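Local coordinates for protein hydrolase, haloacid dehalogenase-like family (Pseudomonas syringae pv. tomato, PDB 3S6J) that binds calcium in its HAD-type core and probably acts as a hydrolase, perhaps a sugar phosphatase, of the haloacid dehalogenase-like family, at residues M177-R181 and R202-L206; V21-V25 and I44-I48; P5-F9 and D220-S224. All coordinates share one frame. Numbering follows the deposited sequence.

Interaction 1: M177-R181 and R202-L206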
loop_
_atom_site.group_PDB
_atom_site.type_symbol
_atom_site.label_atom_id
_atom_site.label_comp_id
_atom_site.label_asym_id
_atom_site.label_seq_id
_atom_site.Cartn_x
_atom_site.Cartn_y
_atom_site.Cartn_z
HETATM N N MSE E 177 -5.617 -9.674 12.363
HETATM C CA MSE E 177 -5.814 -11.109 12.225
HETATM C C MSE E 177 -4.996 -11.878 13.260
HETATM O O MSE E 177 -5.502 -12.791 13.911
HETATM C CB MSE E 177 -5.465 -11.574 10.804
HETATM C CG MSE E 177 -6.349 -10.988 9.708
HETATM SE SE MSE E 177 -8.260 -11.277 10.091
HETATM C CE MSE E 177 -8.693 -9.512 10.773
ATOM N N LEU E 178 -3.730 -11.492 13.387
ATOM C CA LEU E 178 -2.851 -12.017 14.413
ATOM C C LEU E 178 -3.485 -11.880 15.813
ATOM O O LEU E 178 -3.629 -12.877 16.541
ATOM C CB LEU E 178 -1.495 -11.297 14.343
ATOM C CG LEU E 178 -0.278 -12.020 13.731
ATOM C CD1 LEU E 178 -0.606 -13.116 12.754
ATOM C CD2 LEU E 178 0.711 -11.045 13.120
ATOM N N ALA E 179 -3.893 -10.663 16.183
ATOM C CA ALA E 179 -4.537 -10.480 17.475
ATOM C C ALA E 179 -5.820 -11.310 17.599
ATOM O O ALA E 179 -6.156 -11.799 18.682
ATOM C CB ALA E 179 -4.811 -9.004 17.741
ATOM N N ALA E 180 -6.552 -11.460 16.499
ATOM C CA ALA E 180 -7.806 -12.198 16.558
ATOM C C ALA E 180 -7.497 -13.645 16.917
ATOM O O ALA E 180 -8.122 -14.223 17.806
ATOM C CB ALA E 180 -8.562 -12.112 15.239
ATOM N N ARG E 181 -6.542 -14.227 16.201
ATOM C CA ARG E 181 -6.163 -15.616 16.403
ATOM C C ARG E 181 -5.550 -15.847 17.798
ATOM O O ARG E 181 -5.737 -16.893 18.403
ATOM C CB ARG E 181 -5.199 -16.056 15.301
ATOM C CG ARG E 181 -5.801 -16.097 13.902
ATOM C CD ARG E 181 -7.099 -16.905 13.896
ATOM N NE ARG E 181 -6.871 -18.177 14.554
ATOM C CZ ARG E 181 -7.756 -18.853 15.278
ATOM N NH1 ARG E 181 -8.992 -18.401 15.460
ATOM N NH2 ARG E 181 -7.372 -19.999 15.831
ATOM N N ARG E 202 -2.549 -15.664 5.656
ATOM C CA ARG E 202 -1.438 -16.199 6.430
ATOM C C ARG E 202 -1.397 -15.676 7.869
ATOM O O ARG E 202 -0.862 -16.327 8.741
ATOM C CB ARG E 202 -0.116 -15.976 5.701
ATOM C CG ARG E 202 0.109 -17.047 4.661
ATOM C CD ARG E 202 0.806 -16.528 3.428
ATOM N NE ARG E 202 2.250 -16.659 3.517
ATOM C CZ ARG E 202 3.068 -15.657 3.808
ATOM N NH1 ARG E 202 2.575 -14.447 4.056
ATOM N NH2 ARG E 202 4.382 -15.874 3.855
ATOM N N ALA E 203 -1.996 -14.519 8.119
ATOM C CA ALA E 203 -2.030 -13.968 9.470
ATOM C C ALA E 203 -3.279 -14.457 10.172
ATOM O O ALA E 203 -3.534 -14.093 11.318
ATOM C CB ALA E 203 -1.990 -12.451 9.442
ATOM N N GLY E 204 -4.054 -15.288 9.471
ATOM C CA GLY E 204 -5.167 -15.996 10.072
ATOM C C GLY E 204 -6.578 -15.663 9.621
ATOM O O GLY E 204 -7.523 -16.179 10.190
ATOM N N ALA E 205 -6.742 -14.818 8.614
ATOM C CA ALA E 205 -8.088 -14.505 8.134
ATOM C C ALA E 205 -8.817 -15.759 7.625
ATOM O O ALA E 205 -8.237 -16.561 6.890
ATOM C CB ALA E 205 -8.043 -13.423 7.074
ATOM N N LEU E 206 -10.066 -15.939 8.061
ATOM C CA LEU E 206 -10.886 -17.068 7.625
ATOM C C LEU E 206 -11.550 -16.776 6.283
ATOM O O LEU E 206 -11.707 -17.679 5.461
ATOM C CB LEU E 206 -11.947 -17.432 8.671
ATOM C CG LEU E 206 -12.864 -18.623 8.315
ATOM C CD1 LEU E 206 -12.069 -19.939 8.161
ATOM C CD2 LEU E 206 -13.944 -18.803 9.355
#

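Interaction 2: V21-V25 and I44-I48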
loop_
_atom_site.group_PDB
_atom_site.type_symbol
_atom_site.label_atom_id
_atom_site.label_comp_id
_atom_site.label_asym_id
_atom_site.label_seq_id
_atom_site.Cartn_x
_atom_site.Cartn_y
_atom_site.Cartn_z
ATOM N N VAL E 21 -5.666 4.613 6.053
ATOM C CA VAL E 21 -4.342 4.011 6.151
ATOM C C VAL E 21 -3.279 4.831 5.417
ATOM O O VAL E 21 -2.191 5.014 5.918
ATOM C CB VAL E 21 -4.337 2.559 5.595
ATOM C CG1 VAL E 21 -2.916 2.061 5.426
ATOM C CG2 VAL E 21 -5.142 1.611 6.498
ATOM N N TYR E 22 -3.600 5.312 4.222
ATOM C CA TYR E 22 -2.634 6.010 3.401
ATOM C C TYR E 22 -2.278 7.380 3.998
ATOM O O TYR E 22 -1.154 7.877 3.822
ATOM C CB TYR E 22 -3.122 6.108 1.935
ATOM C CG TYR E 22 -3.108 4.746 1.250
ATOM C CD1 TYR E 22 -4.093 3.795 1.524
ATOM C CD2 TYR E 22 -2.092 4.393 0.359
ATOM C CE1 TYR E 22 -4.083 2.545 0.915
ATOM C CE2 TYR E 22 -2.073 3.136 -0.243
ATOM C CZ TYR E 22 -3.069 2.221 0.045
ATOM O OH TYR E 22 -3.043 0.972 -0.527
ATOM N N GLN E 23 -3.226 7.979 4.718
ATOM C CA GLN E 23 -2.926 9.200 5.455
ATOM C C GLN E 23 -2.000 8.872 6.636
ATOM O O GLN E 23 -1.045 9.605 6.915
ATOM C CB GLN E 23 -4.212 9.907 5.913
ATOM C CG GLN E 23 -4.963 10.645 4.801
ATOM C CD GLN E 23 -5.701 9.712 3.842
ATOM O OE1 GLN E 23 -6.115 8.610 4.209
ATOM N NE2 GLN E 23 -5.876 10.162 2.609
ATOM N N ASN E 24 -2.278 7.752 7.307
ATOM C CA ASN E 24 -1.456 7.296 8.422
ATOM C C ASN E 24 -0.025 7.073 7.923
ATOM O O ASN E 24 0.918 7.631 8.467
ATOM C CB ASN E 24 -2.053 6.033 9.060
ATOM C CG ASN E 24 -1.650 5.853 10.507
ATOM O OD1 ASN E 24 -0.769 6.544 11.003
ATOM N ND2 ASN E 24 -2.299 4.926 11.194
ATOM N N VAL E 25 0.128 6.305 6.847
ATOM C CA VAL E 25 1.439 6.112 6.231
ATOM C C VAL E 25 2.187 7.433 5.976
ATOM O O VAL E 25 3.352 7.583 6.353
ATOM C CB VAL E 25 1.348 5.280 4.908
ATOM C CG1 VAL E 25 2.730 5.064 4.326
ATOM C CG2 VAL E 25 0.709 3.937 5.162
ATOM N N ILE E 44 6.679 1.126 6.137
ATOM C CA ILE E 44 5.771 1.790 7.081
ATOM C C ILE E 44 4.340 1.242 6.950
ATOM O O ILE E 44 3.648 1.019 7.948
ATOM C CB ILE E 44 5.774 3.331 6.908
ATOM C CG1 ILE E 44 7.176 3.896 7.210
ATOM C CG2 ILE E 44 4.724 3.964 7.828
ATOM C CD1 ILE E 44 7.449 5.317 6.697
ATOM N N HIS E 45 3.922 1.002 5.712
ATOM C CA HIS E 45 2.566 0.509 5.412
ATOM C C HIS E 45 2.383 -0.879 6.020
ATOM O O HIS E 45 1.303 -1.221 6.498
ATOM C CB HIS E 45 2.330 0.476 3.885
ATOM C CG HIS E 45 0.904 0.224 3.479
ATOM N ND1 HIS E 45 0.488 0.289 2.174
ATOM C CD2 HIS E 45 -0.200 -0.070 4.221
ATOM C CE1 HIS E 45 -0.816 0.051 2.115
ATOM N NE2 HIS E 45 -1.248 -0.172 3.343
ATOM N N ARG E 46 3.449 -1.671 6.017
ATOM C CA ARG E 46 3.411 -3.026 6.582
ATOM C C ARG E 46 3.035 -3.047 8.066
ATOM O O ARG E 46 2.467 -4.027 8.550
ATOM C CB ARG E 46 4.779 -3.705 6.436
ATOM C CG ARG E 46 5.034 -4.403 5.114
ATOM C CD ARG E 46 5.987 -5.605 5.322
ATOM N NE ARG E 46 7.211 -5.271 6.070
ATOM C CZ ARG E 46 8.344 -5.984 6.018
ATOM N NH1 ARG E 46 8.422 -7.074 5.256
ATOM N NH2 ARG E 46 9.406 -5.611 6.724
ATOM N N LYS E 47 3.387 -1.989 8.795
ATOM C CA LYS E 47 3.200 -1.961 10.247
ATOM C C LYS E 47 1.922 -1.230 10.691
ATOM O O LYS E 47 1.564 -1.238 11.871
ATOM C CB LYS E 47 4.404 -1.307 10.939
ATOM C CG LYS E 47 5.777 -1.812 10.504
ATOM C CD LYS E 47 5.991 -3.301 10.787
ATOM C CE LYS E 47 7.482 -3.666 10.710
ATOM N NZ LYS E 47 7.712 -5.144 10.614
ATOM N N ILE E 48 1.255 -0.562 9.768
ATOM C CA ILE E 48 0.042 0.170 10.123
ATOM C C ILE E 48 -0.990 -0.791 10.726
ATOM O O ILE E 48 -1.367 -1.805 10.112
ATOM C CB ILE E 48 -0.531 0.950 8.906
ATOM C CG1 ILE E 48 0.515 1.938 8.379
ATOM C CG2 ILE E 48 -1.816 1.687 9.279
ATOM C CD1 ILE E 48 0.933 3.029 9.376
#

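Interaction 3: P5-F9 and D220-S224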
loop_
_atom_site.group_PDB
_atom_site.type_symbol
_atom_site.label_atom_id
_atom_site.label_comp_id
_atom_site.label_asym_id
_atom_site.label_seq_id
_atom_site.Cartn_x
_atom_site.Cartn_y
_atom_site.Cartn_z
ATOM N N PRO E 5 -26.851 -18.383 19.139
ATOM C CA PRO E 5 -25.858 -17.441 19.675
ATOM C C PRO E 5 -25.465 -16.390 18.640
ATOM O O PRO E 5 -24.538 -16.613 17.859
ATOM C CB PRO E 5 -24.661 -18.343 19.992
ATOM C CG PRO E 5 -25.270 -19.690 20.264
ATOM C CD PRO E 5 -26.460 -19.791 19.347
ATOM N N GLN E 6 -26.167 -15.261 18.632
ATOM C CA GLN E 6 -25.918 -14.222 17.638
ATOM C C GLN E 6 -24.479 -13.676 17.701
ATOM O O GLN E 6 -23.902 -13.498 18.776
ATOM C CB GLN E 6 -26.959 -13.098 17.737
ATOM C CG GLN E 6 -28.076 -13.148 16.669
ATOM C CD GLN E 6 -29.162 -14.200 16.936
ATOM O OE1 GLN E 6 -29.420 -14.572 18.084
ATOM N NE2 GLN E 6 -29.813 -14.669 15.867
ATOM N N THR E 7 -23.901 -13.437 16.529
ATOM C CA THR E 7 -22.543 -12.932 16.432
ATOM C C THR E 7 -22.424 -11.498 16.952
ATOM O O THR E 7 -23.312 -10.666 16.719
ATOM C CB THR E 7 -22.041 -12.995 14.979
ATOM O OG1 THR E 7 -21.855 -14.370 14.611
ATOM C CG2 THR E 7 -20.711 -12.245 14.838
ATOM N N SER E 8 -21.342 -11.238 17.679
ATOM C CA SER E 8 -20.970 -9.884 18.096
ATOM C C SER E 8 -19.731 -9.438 17.311
ATOM O O SER E 8 -18.896 -10.271 16.941
ATOM C CB SER E 8 -20.711 -9.837 19.604
ATOM O OG SER E 8 -21.895 -10.134 20.324
ATOM N N PHE E 9 -19.611 -8.136 17.060
ATOM C CA PHE E 9 -18.663 -7.645 16.070
ATOM C C PHE E 9 -17.617 -6.693 16.629
ATOM O O PHE E 9 -17.943 -5.677 17.254
ATOM C CB PHE E 9 -19.407 -6.959 14.922
ATOM C CG PHE E 9 -20.204 -7.903 14.066
ATOM C CD1 PHE E 9 -21.409 -8.432 14.520
ATOM C CD2 PHE E 9 -19.757 -8.259 12.804
ATOM C CE1 PHE E 9 -22.153 -9.307 13.722
ATOM C CE2 PHE E 9 -20.490 -9.131 12.005
ATOM C CZ PHE E 9 -21.689 -9.659 12.467
ATOM N N ASP E 220 -23.744 -13.497 5.557
ATOM C CA ASP E 220 -24.215 -14.843 5.904
ATOM C C ASP E 220 -23.120 -15.904 5.921
ATOM O O ASP E 220 -23.201 -16.853 6.695
ATOM C CB ASP E 220 -25.324 -15.294 4.950
ATOM C CG ASP E 220 -26.580 -14.464 5.098
ATOM O OD1 ASP E 220 -26.892 -14.071 6.251
ATOM O OD2 ASP E 220 -27.249 -14.204 4.062
ATOM N N GLU E 221 -22.124 -15.760 5.050
ATOM C CA GLU E 221 -21.005 -16.707 4.979
ATOM C C GLU E 221 -20.265 -16.782 6.306
ATOM O O GLU E 221 -19.582 -17.769 6.607
ATOM C CB GLU E 221 -19.989 -16.280 3.910
ATOM C CG GLU E 221 -20.472 -16.386 2.454
ATOM C CD GLU E 221 -19.350 -16.113 1.442
ATOM O OE1 GLU E 221 -18.348 -15.440 1.798
ATOM O OE2 GLU E 221 -19.474 -16.566 0.282
ATOM N N ILE E 222 -20.398 -15.737 7.106
ATOM C CA ILE E 222 -19.406 -15.518 8.123
ATOM C C ILE E 222 -19.965 -15.101 9.483
ATOM O O ILE E 222 -19.242 -15.126 10.485
ATOM C CB ILE E 222 -18.346 -14.499 7.594
ATOM C CG1 ILE E 222 -17.036 -14.683 8.346
ATOM C CG2 ILE E 222 -18.901 -13.032 7.595
ATOM C CD1 ILE E 222 -16.544 -16.123 8.341
ATOM N N ALA E 223 -21.243 -14.727 9.523
ATOM C CA ALA E 223 -21.877 -14.274 10.768
ATOM C C ALA E 223 -23.282 -14.864 10.958
ATOM O O ALA E 223 -23.962 -15.179 9.989
ATOM C CB ALA E 223 -21.918 -12.733 10.830
ATOM N N SER E 224 -23.693 -15.023 12.214
ATOM C CA SER E 224 -25.031 -15.521 12.545
ATOM C C SER E 224 -25.916 -14.366 12.991
ATOM O O SER E 224 -25.658 -13.777 14.050
ATOM C CB SER E 224 -24.961 -16.537 13.686
ATOM O OG SER E 224 -24.194 -17.663 13.328
#

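Interaction 1: M177-R181 and R202-L206
A Schellman motif ends helix 197-202 and packs against helix 174-182 in the Rossmann-like core of this HAD-type domain, the hydrolase part of a longer protein. Arg202, the last residue of its helix, points away. Ala203 makes the central apolar contact. Ala203 CB lies 3.8 Å from Met177 CB and 3.7 Å from Leu178 CD1. Its carbonyl also abuts the helix, with Ala203 O 3.2 Å from Met177 CB. Gly204 then turns the chain with positive phi (114°). A side chain has no room here: an ideal CB on Gly204 would sit 2.4 Å from Arg181 CG and would also jam against the carbonyl of Ala203. The aliphatic part of Arg181 lies over this turn, while its NH1 makes a weak hydrogen bond to Ala185 O. Ala205 comes next. Met177, a selenomethionine that also touches Leu200, packs its SE 3.7 Å from Ala205 CB. Leu206 moves on towards strand 207-209, its backbone hydrogen-bonded to that of Gly187.

Interaction 2: V21-V25 and I44-I48
Helix 21-34 meets helix 41-47 and the residue after it in what is probably the helical cap of this HAD-type domain, next to its calcium site. Helix 21-34 supplies Val21, Tyr22, Asn24 and Val25. Helix 41-47 supplies Ile44 and His45, and Ile48 follows in the loop. Both valines are t rotamers. Val25 sets CG2 3.8 Å from Ile48 CG1 and CG1 4.2 Å from Ile44 CG2. Val21 places CG1 4.0 Å from Ile48 CG2 and 3.5 Å from His45 NE2. Ile48 (m, m) thus meets both valines, which are one helical turn apart. Tyr22 starts away from helix 41-47, but its m rotamer swings the ring back. His45 is t, and its edge faces the Tyr22 ring in a T-shaped pair, with centroids 5.1 Å apart and planes at 69°. The polar ends bind other parts of the assembly. His45 NE2 bonds Gly193 O. Tyr22 OH bonds His45 ND1 of the second subunit, and His45 ND1 bonds Tyr22 OH of that subunit. The pair is therefore also part of the dimer interface. Asn24 takes a t rotamer. Its OD1 bonds His79, and its ND2 bonds the calcium ligand Asp14. That same Asn24 ND2 lies 3.8 Å from Ile48 CG2.

Interaction 3: P5-F9 and D220-S224
The two ends of the modelled chain meet here at the surface of the HAD core, where the N-terminal segment leads into central strand 8-11. Two hydrogen bonds join them, both centred on Thr7 and Ser224. Thr7 N donates to Ser224 O at 3.1 Å, with an angle of 172° at the hydrogen. Ser224 N donates to Thr7 OG1, also at 3.1 Å, with an angle of 176°. Both bonds are nearly straight. The second uses a side-chain oxygen, so the pair does not make a regular strand ladder. The CA atoms of Thr7 and Ser224 are 5.3 Å apart. The apolar contact is a single close pair. Phe9 reaches back with an m rotamer and places CZ 3.5 Å from Ala223 CB. The Phe9 side chain also touches Leu168 and Ile170 of strand 167-171, which ties Ala223 to the side chains along the sheet. Other van der Waals contacts complete the meeting. Gln6 CG lies 3.6 Å from Ser224 O, and Thr7 OG1 lies 3.8 Å from Ala223 CA. Ile222 rests instead on strand 207-209. With 212 Å² buried, the contact is modest. Its polar bonds hold backbone to backbone and backbone to Thr7. Neither needs the side chain of Ser224, so the last modelled residues are held mainly through their main chain.

How the interactions relate
Along the chain, interaction 2 closes before interaction 1 opens, and both are nested inside the loop closed by interaction 3. Interactions 1 and 3 belong to the core around the six-stranded parallel sheet. Their centres are 17 Å apart, and they touch where Leu206 CD2 packs 3.9 Å from Ile222 CD1. Interaction 2 joins helices 21-34 and 41-47. Its centre lies 19 Å from that of interaction 1 and 29 Å from that of interaction 3, on the opposite side of the chain's centre from the latter. Interaction 2 lies beside the calcium site and the second subunit. Interaction 1 is near that site without touching it. Interaction 3 joins the modelled chain ends.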